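SAM-dependent methyltransferase (Exiguobacterium sibiricum 255-15, PDB 3D2L) probably transfers the methyl group of S-adenosylmethionine to an acceptor substrate that remains unidentified. Local coordinates at residues F135-P140 against E204-W209; D87-E92 against V116-D121. All coordinates share one frame; numbering follows the deposited sequence.

Contact 1: F135-P140 against E204-W209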
loop_
_atom_site.group_PDB
_atom_site.type_symbol
_atom_site.label_atom_id
_atom_site.label_comp_id
_atom_site.label_asym_id
_atom_site.label_seq_id
_atom_site.Cartn_x
_atom_site.Cartn_y
_atom_site.Cartn_z
ATOM N N PHE A 135 -1.058 -5.113 7.125
ATOM C CA PHE A 135 -0.958 -3.786 6.540
ATOM C C PHE A 135 -0.007 -2.911 7.359
ATOM O O PHE A 135 0.200 -3.114 8.551
ATOM C CB PHE A 135 -2.323 -3.047 6.388
ATOM C CG PHE A 135 -3.042 -2.764 7.704
ATOM C CD1 PHE A 135 -2.836 -1.586 8.396
ATOM C CD2 PHE A 135 -3.929 -3.675 8.232
ATOM C CE1 PHE A 135 -3.493 -1.324 9.580
ATOM C CE2 PHE A 135 -4.604 -3.397 9.417
ATOM C CZ PHE A 135 -4.376 -2.244 10.085
ATOM N N ASP A 136 0.565 -1.923 6.681
ATOM C CA ASP A 136 1.444 -0.945 7.318
ATOM C C ASP A 136 0.931 0.445 6.965
ATOM O O ASP A 136 0.443 0.693 5.827
ATOM C CB ASP A 136 2.905 -1.114 6.893
ATOM C CG ASP A 136 3.082 -1.050 5.378
ATOM O OD1 ASP A 136 2.745 -2.038 4.676
ATOM O OD2 ASP A 136 3.600 -0.019 4.907
ATOM N N VAL A 137 1.009 1.334 7.957
ATOM C CA VAL A 137 0.479 2.697 7.833
ATOM C C VAL A 137 1.407 3.713 8.438
ATOM O O VAL A 137 2.303 3.372 9.209
ATOM C CB VAL A 137 -0.920 2.858 8.532
ATOM C CG1 VAL A 137 -2.042 2.153 7.743
ATOM C CG2 VAL A 137 -0.890 2.385 9.987
ATOM N N HIS A 138 1.197 4.970 8.068
ATOM C CA HIS A 138 1.927 6.057 8.663
ATOM C C HIS A 138 1.533 6.191 10.128
ATOM O O HIS A 138 0.393 5.948 10.490
ATOM C CB HIS A 138 1.607 7.403 7.979
ATOM C CG HIS A 138 1.877 7.418 6.507
ATOM N ND1 HIS A 138 3.062 6.973 5.971
ATOM C CD2 HIS A 138 1.129 7.851 5.463
ATOM C CE1 HIS A 138 3.046 7.151 4.666
ATOM N NE2 HIS A 138 1.882 7.684 4.329
ATOM N N SER A 139 2.502 6.586 10.946
ATOM C CA SER A 139 2.261 6.885 12.328
ATOM C C SER A 139 1.824 8.325 12.377
ATOM O O SER A 139 2.123 9.083 11.436
ATOM C CB SER A 139 3.547 6.784 13.104
ATOM O OG SER A 139 4.486 7.713 12.580
ATOM N N PRO A 140 1.114 8.721 13.455
ATOM C CA PRO A 140 0.803 10.143 13.688
ATOM C C PRO A 140 2.065 11.035 13.667
ATOM O O PRO A 140 2.035 12.131 13.108
ATOM C CB PRO A 140 0.175 10.125 15.080
ATOM C CG PRO A 140 -0.445 8.809 15.170
ATOM C CD PRO A 140 0.509 7.873 14.496
ATOM N N GLU A 204 -4.187 2.519 18.179
ATOM C CA GLU A 204 -5.306 2.035 18.972
ATOM C C GLU A 204 -6.644 2.132 18.226
ATOM O O GLU A 204 -7.529 1.351 18.491
ATOM C CB GLU A 204 -5.426 2.855 20.255
ATOM C CG GLU A 204 -4.242 2.707 21.206
ATOM C CD GLU A 204 -2.950 3.445 20.793
ATOM O OE1 GLU A 204 -2.973 4.399 19.959
ATOM O OE2 GLU A 204 -1.893 3.054 21.350
ATOM N N GLN A 205 -6.801 3.133 17.357
ATOM C CA GLN A 205 -8.036 3.292 16.589
ATOM C C GLN A 205 -8.149 2.169 15.579
ATOM O O GLN A 205 -9.221 1.586 15.406
ATOM C CB GLN A 205 -8.085 4.631 15.841
ATOM C CG GLN A 205 -9.347 4.769 15.000
ATOM C CD GLN A 205 -10.609 4.713 15.830
ATOM O OE1 GLN A 205 -11.054 5.733 16.323
ATOM N NE2 GLN A 205 -11.214 3.537 15.952
ATOM N N TYR A 206 -7.033 1.856 14.918
ATOM C CA TYR A 206 -7.006 0.742 13.985
ATOM C C TYR A 206 -7.268 -0.624 14.657
ATOM O O TYR A 206 -7.930 -1.464 14.072
ATOM C CB TYR A 206 -5.678 0.661 13.223
ATOM C CG TYR A 206 -5.504 1.724 12.113
ATOM C CD1 TYR A 206 -6.213 1.627 10.911
ATOM C CD2 TYR A 206 -4.580 2.728 12.241
ATOM C CE1 TYR A 206 -6.047 2.566 9.895
ATOM C CE2 TYR A 206 -4.369 3.647 11.234
ATOM C CZ TYR A 206 -5.108 3.570 10.058
ATOM O OH TYR A 206 -4.909 4.490 9.069
ATOM N N ILE A 207 -6.691 -0.852 15.828
ATOM C CA ILE A 207 -6.895 -2.085 16.630
ATOM C C ILE A 207 -8.381 -2.227 16.940
ATOM O O ILE A 207 -8.929 -3.289 16.807
ATOM C CB ILE A 207 -6.087 -2.058 17.965
ATOM C CG1 ILE A 207 -4.560 -2.150 17.710
ATOM C CG2 ILE A 207 -6.530 -3.211 18.921
ATOM C CD1 ILE A 207 -3.663 -1.657 18.943
ATOM N N THR A 208 -9.038 -1.143 17.341
ATOM C CA THR A 208 -10.480 -1.202 17.635
ATOM C C THR A 208 -11.317 -1.615 16.445
ATOM O O THR A 208 -12.213 -2.430 16.556
ATOM C CB THR A 208 -10.977 0.172 18.150
ATOM O OG1 THR A 208 -10.347 0.421 19.401
ATOM C CG2 THR A 208 -12.479 0.157 18.351
ATOM N N TRP A 209 -11.040 -1.016 15.298
ATOM C CA TRP A 209 -11.731 -1.341 14.074
ATOM C C TRP A 209 -11.484 -2.753 13.658
ATOM O O TRP A 209 -12.407 -3.416 13.200
ATOM C CB TRP A 209 -11.327 -0.378 12.939
ATOM C CG TRP A 209 -11.828 1.057 13.095
ATOM C CD1 TRP A 209 -12.969 1.463 13.721
ATOM C CD2 TRP A 209 -11.236 2.233 12.545
ATOM N NE1 TRP A 209 -13.099 2.832 13.625
ATOM C CE2 TRP A 209 -12.054 3.321 12.894
ATOM C CE3 TRP A 209 -10.065 2.474 11.816
ATOM C CZ2 TRP A 209 -11.736 4.624 12.541
ATOM C CZ3 TRP A 209 -9.768 3.747 11.444
ATOM C CH2 TRP A 209 -10.596 4.808 11.787
#

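Contact 2: D87-E92 against V116-D121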
loop_
_atom_site.group_PDB
_atom_site.type_symbol
_atom_site.label_atom_id
_atom_site.label_comp_id
_atom_site.label_asym_id
_atom_site.label_seq_id
_atom_site.Cartn_x
_atom_site.Cartn_y
_atom_site.Cartn_z
ATOM N N ASP A 87 -12.008 -1.882 -5.895
ATOM C CA ASP A 87 -11.869 -0.954 -4.783
ATOM C C ASP A 87 -11.653 -1.827 -3.524
ATOM O O ASP A 87 -12.406 -2.789 -3.342
ATOM C CB ASP A 87 -13.188 -0.188 -4.721
ATOM C CG ASP A 87 -13.193 0.927 -3.717
ATOM O OD1 ASP A 87 -12.507 0.835 -2.674
ATOM O OD2 ASP A 87 -13.939 1.896 -3.972
HETATM N N MSE A 88 -10.660 -1.497 -2.671
HETATM C CA MSE A 88 -10.364 -2.284 -1.429
HETATM C C MSE A 88 -11.523 -2.300 -0.471
HETATM O O MSE A 88 -11.646 -3.214 0.317
HETATM C CB MSE A 88 -9.106 -1.812 -0.669
HETATM C CG MSE A 88 -9.115 -0.371 -0.234
HETATM SE SE MSE A 88 -7.547 -0.038 0.821
HETATM C CE MSE A 88 -6.114 -0.199 -0.681
ATOM N N ARG A 89 -12.387 -1.292 -0.510
ATOM C CA ARG A 89 -13.565 -1.424 0.349
ATOM C C ARG A 89 -14.645 -2.366 -0.095
ATOM O O ARG A 89 -15.609 -2.547 0.644
ATOM C CB ARG A 89 -14.276 -0.155 0.684
ATOM C CG ARG A 89 -14.203 0.898 -0.139
ATOM C CD ARG A 89 -13.401 1.970 0.530
ATOM N NE ARG A 89 -14.178 3.155 0.252
ATOM C CZ ARG A 89 -14.046 3.960 -0.795
ATOM N NH1 ARG A 89 -13.089 3.764 -1.687
ATOM N NH2 ARG A 89 -14.888 5.004 -0.909
ATOM N N GLU A 90 -14.524 -2.924 -1.285
ATOM C CA GLU A 90 -15.523 -3.841 -1.787
ATOM C C GLU A 90 -14.862 -4.961 -2.529
ATOM O O GLU A 90 -15.238 -5.272 -3.651
ATOM C CB GLU A 90 -16.559 -3.088 -2.658
ATOM C CG GLU A 90 -15.933 -2.171 -3.680
ATOM C CD GLU A 90 -16.935 -1.386 -4.541
ATOM O OE1 GLU A 90 -17.968 -0.919 -4.003
ATOM O OE2 GLU A 90 -16.644 -1.197 -5.755
ATOM N N LEU A 91 -13.869 -5.593 -1.900
ATOM C CA LEU A 91 -13.182 -6.708 -2.546
ATOM C C LEU A 91 -14.108 -7.852 -2.804
ATOM O O LEU A 91 -14.995 -8.147 -2.007
ATOM C CB LEU A 91 -12.073 -7.296 -1.697
ATOM C CG LEU A 91 -10.925 -6.404 -1.344
ATOM C CD1 LEU A 91 -10.009 -7.244 -0.463
ATOM C CD2 LEU A 91 -10.268 -5.937 -2.653
ATOM N N GLU A 92 -13.857 -8.542 -3.899
ATOM C CA GLU A 92 -14.648 -9.700 -4.197
ATOM C C GLU A 92 -13.845 -10.593 -5.115
ATOM O O GLU A 92 -13.631 -10.268 -6.284
ATOM C CB GLU A 92 -15.996 -9.299 -4.782
ATOM C CG GLU A 92 -16.972 -10.477 -4.818
ATOM C CD GLU A 92 -18.419 -10.042 -4.926
ATOM O OE1 GLU A 92 -18.684 -8.826 -5.079
ATOM O OE2 GLU A 92 -19.277 -10.928 -4.851
ATOM N N VAL A 116 -12.487 2.718 6.106
ATOM C CA VAL A 116 -11.622 1.757 6.768
ATOM C C VAL A 116 -12.460 0.547 7.309
ATOM O O VAL A 116 -12.082 -0.596 7.139
ATOM C CB VAL A 116 -10.788 2.403 7.919
ATOM C CG1 VAL A 116 -9.848 1.355 8.507
ATOM C CG2 VAL A 116 -9.944 3.651 7.389
ATOM N N LYS A 117 -13.609 0.815 7.902
ATOM C CA LYS A 117 -14.470 -0.265 8.433
ATOM C C LYS A 117 -14.978 -1.113 7.278
ATOM O O LYS A 117 -14.986 -2.351 7.350
ATOM C CB LYS A 117 -15.606 0.311 9.289
ATOM C CG LYS A 117 -15.116 1.030 10.528
ATOM C CD LYS A 117 -16.242 1.483 11.485
ATOM C CE LYS A 117 -16.855 2.807 11.098
ATOM N N GLN A 118 -15.312 -0.474 6.164
ATOM C CA GLN A 118 -15.758 -1.205 4.955
ATOM C C GLN A 118 -14.641 -2.079 4.446
ATOM O O GLN A 118 -14.857 -3.238 4.030
ATOM C CB GLN A 118 -16.171 -0.203 3.861
ATOM C CG GLN A 118 -17.420 0.573 4.204
ATOM C CD GLN A 118 -17.602 1.848 3.391
ATOM O OE1 GLN A 118 -16.989 2.033 2.340
ATOM N NE2 GLN A 118 -18.475 2.732 3.879
ATOM N N THR A 119 -13.432 -1.527 4.417
ATOM C CA THR A 119 -12.262 -2.327 3.975
ATOM C C THR A 119 -12.023 -3.567 4.862
ATOM O O THR A 119 -11.793 -4.693 4.366
ATOM C CB THR A 119 -11.025 -1.445 3.821
ATOM O OG1 THR A 119 -11.321 -0.377 2.899
ATOM C CG2 THR A 119 -9.805 -2.237 3.308
ATOM N N PHE A 120 -12.064 -3.360 6.164
ATOM C CA PHE A 120 -11.856 -4.468 7.099
ATOM C C PHE A 120 -12.934 -5.539 7.030
ATOM O O PHE A 120 -12.627 -6.742 7.096
ATOM C CB PHE A 120 -11.670 -3.976 8.528
ATOM C CG PHE A 120 -10.434 -3.181 8.768
ATOM C CD1 PHE A 120 -9.345 -3.175 7.870
ATOM C CD2 PHE A 120 -10.299 -2.487 9.968
ATOM C CE1 PHE A 120 -8.223 -2.445 8.145
ATOM C CE2 PHE A 120 -9.149 -1.760 10.255
ATOM C CZ PHE A 120 -8.105 -1.751 9.366
ATOM N N ASP A 121 -14.206 -5.120 6.938
ATOM C CA ASP A 121 -15.317 -6.058 6.719
ATOM C C ASP A 121 -15.159 -6.850 5.434
ATOM O O ASP A 121 -15.454 -8.040 5.406
ATOM C CB ASP A 121 -16.692 -5.321 6.728
ATOM C CG ASP A 121 -17.217 -5.066 8.115
ATOM O OD1 ASP A 121 -16.564 -5.468 9.112
ATOM O OD2 ASP A 121 -18.300 -4.430 8.225
HETATM O O HOH W 1 -10.816 -5.326 1.726
#

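Contact 1: F135-P140 against E204-W209
The aromatic ring of Y206 reaches from its helix to the strand, where F135 and V137 receive it. F135 CE1 lies over one face of the Y206 ring, 4.2 Å from Y206 CD1. The two ring centroids lie 5.8 Å apart and the planes are inclined by 55°, an oblique pairing between parallel stacking and a T shape. V137 approaches Y206 head-on from the strand: V137 CG2 is 3.9 Å from Y206 CE2, while V137 CG1 nears the hydroxyl end of the ring, 3.9 Å from Y206 OH. Y206 gets there with CG anti to its own carbonyl carbon (chi1 -75°). Helix 203-212 here packs on strand 131-138, one of the strands of the mixed seven-stranded sheet whose order 3-2-1-4-5-7-6 is that of the class I, Rossmann-like methyltransferase fold. The nearest CA pair, V137 and Y206, is 9.9 Å apart, a gap spanned by side chains alone. Side chains alternate along the strand: F135 and V137 direct their CB atoms at the helix, whereas D136 lies well away from it and is held by R235, W23 and the backbone N of C104. Contact across the interface is apolar, with all three touching residues buried, and Y206 OH has its hydrogen bond elsewhere in the structure. F135 also stacks on F238 of the neighbouring antiparallel strand 235-242.

Contact 2: D87-E92 against V116-D121
T119 meets selenomethionine M88 and R89 in van der Waals contact. Its methyl CG2 lies 3.6 Å from M88 O and also touches M88 SE, while T119 OG1 is near both M88 CG and R89, 3.7 Å from R89 CB. With OG1 anti to the carbonyl carbon (chi1 -56°), the hydroxyl is hydrogen-bonded to D115 O, one turn earlier in the helix. R89 and Q118 run alongside each other in the same direction, with R89 CB 3.7 Å from Q118 CB. The Q118 amide and R89 guanidinium planes are nearly parallel, 10° apart, with Q118 OE1 at the guanidinium edge; R89 NE comes no closer than 3.7 Å to Q118 OE1, which is not a hydrogen bond. These contacts set the loop between strands 82-85 and 97-102 against helix 113-126, the helix that leads toward strand 131-138 in the Rossmann-like methyltransferase domain. Polar order within the loop comes from an Asx turn: R89 N donates to D87 OD1 over 3.0 Å with an N-H...O angle of 159°, meeting the oxygen from above the carboxylate plane. A salt bridge joins R89 NH1 to D87 OD2 at 3.1 Å, linking the arginine side chain to the residue that forms the turn; R89 NE has a further, long and weak ion pair with D115. A water bridges loop and helix, donating to M88 O at 2.7 Å and to T119 O at 2.9 Å.

How the contacts relate
Along the chain the contacts come in series, contact 2 closing before contact 1 opens, and their centres lie 15 Å apart. They touch helix to helix and helix to strand. W209, on the helix of contact 1, meets the helix of contact 2, with W209 CE3 3.5 Å from V116 CG1, and F120 of that same helix reaches F135 on the strand, F120 CZ to F135 CZ at 3.8 Å. Helices 113-126 and 203-212 thus pack side by side through apolar contacts, with F120 and Y206 both reaching F135 on the sheet. Through helix 113-126, the loop after strand 82-85 is connected to the 131-138 part of the methyltransferase fold.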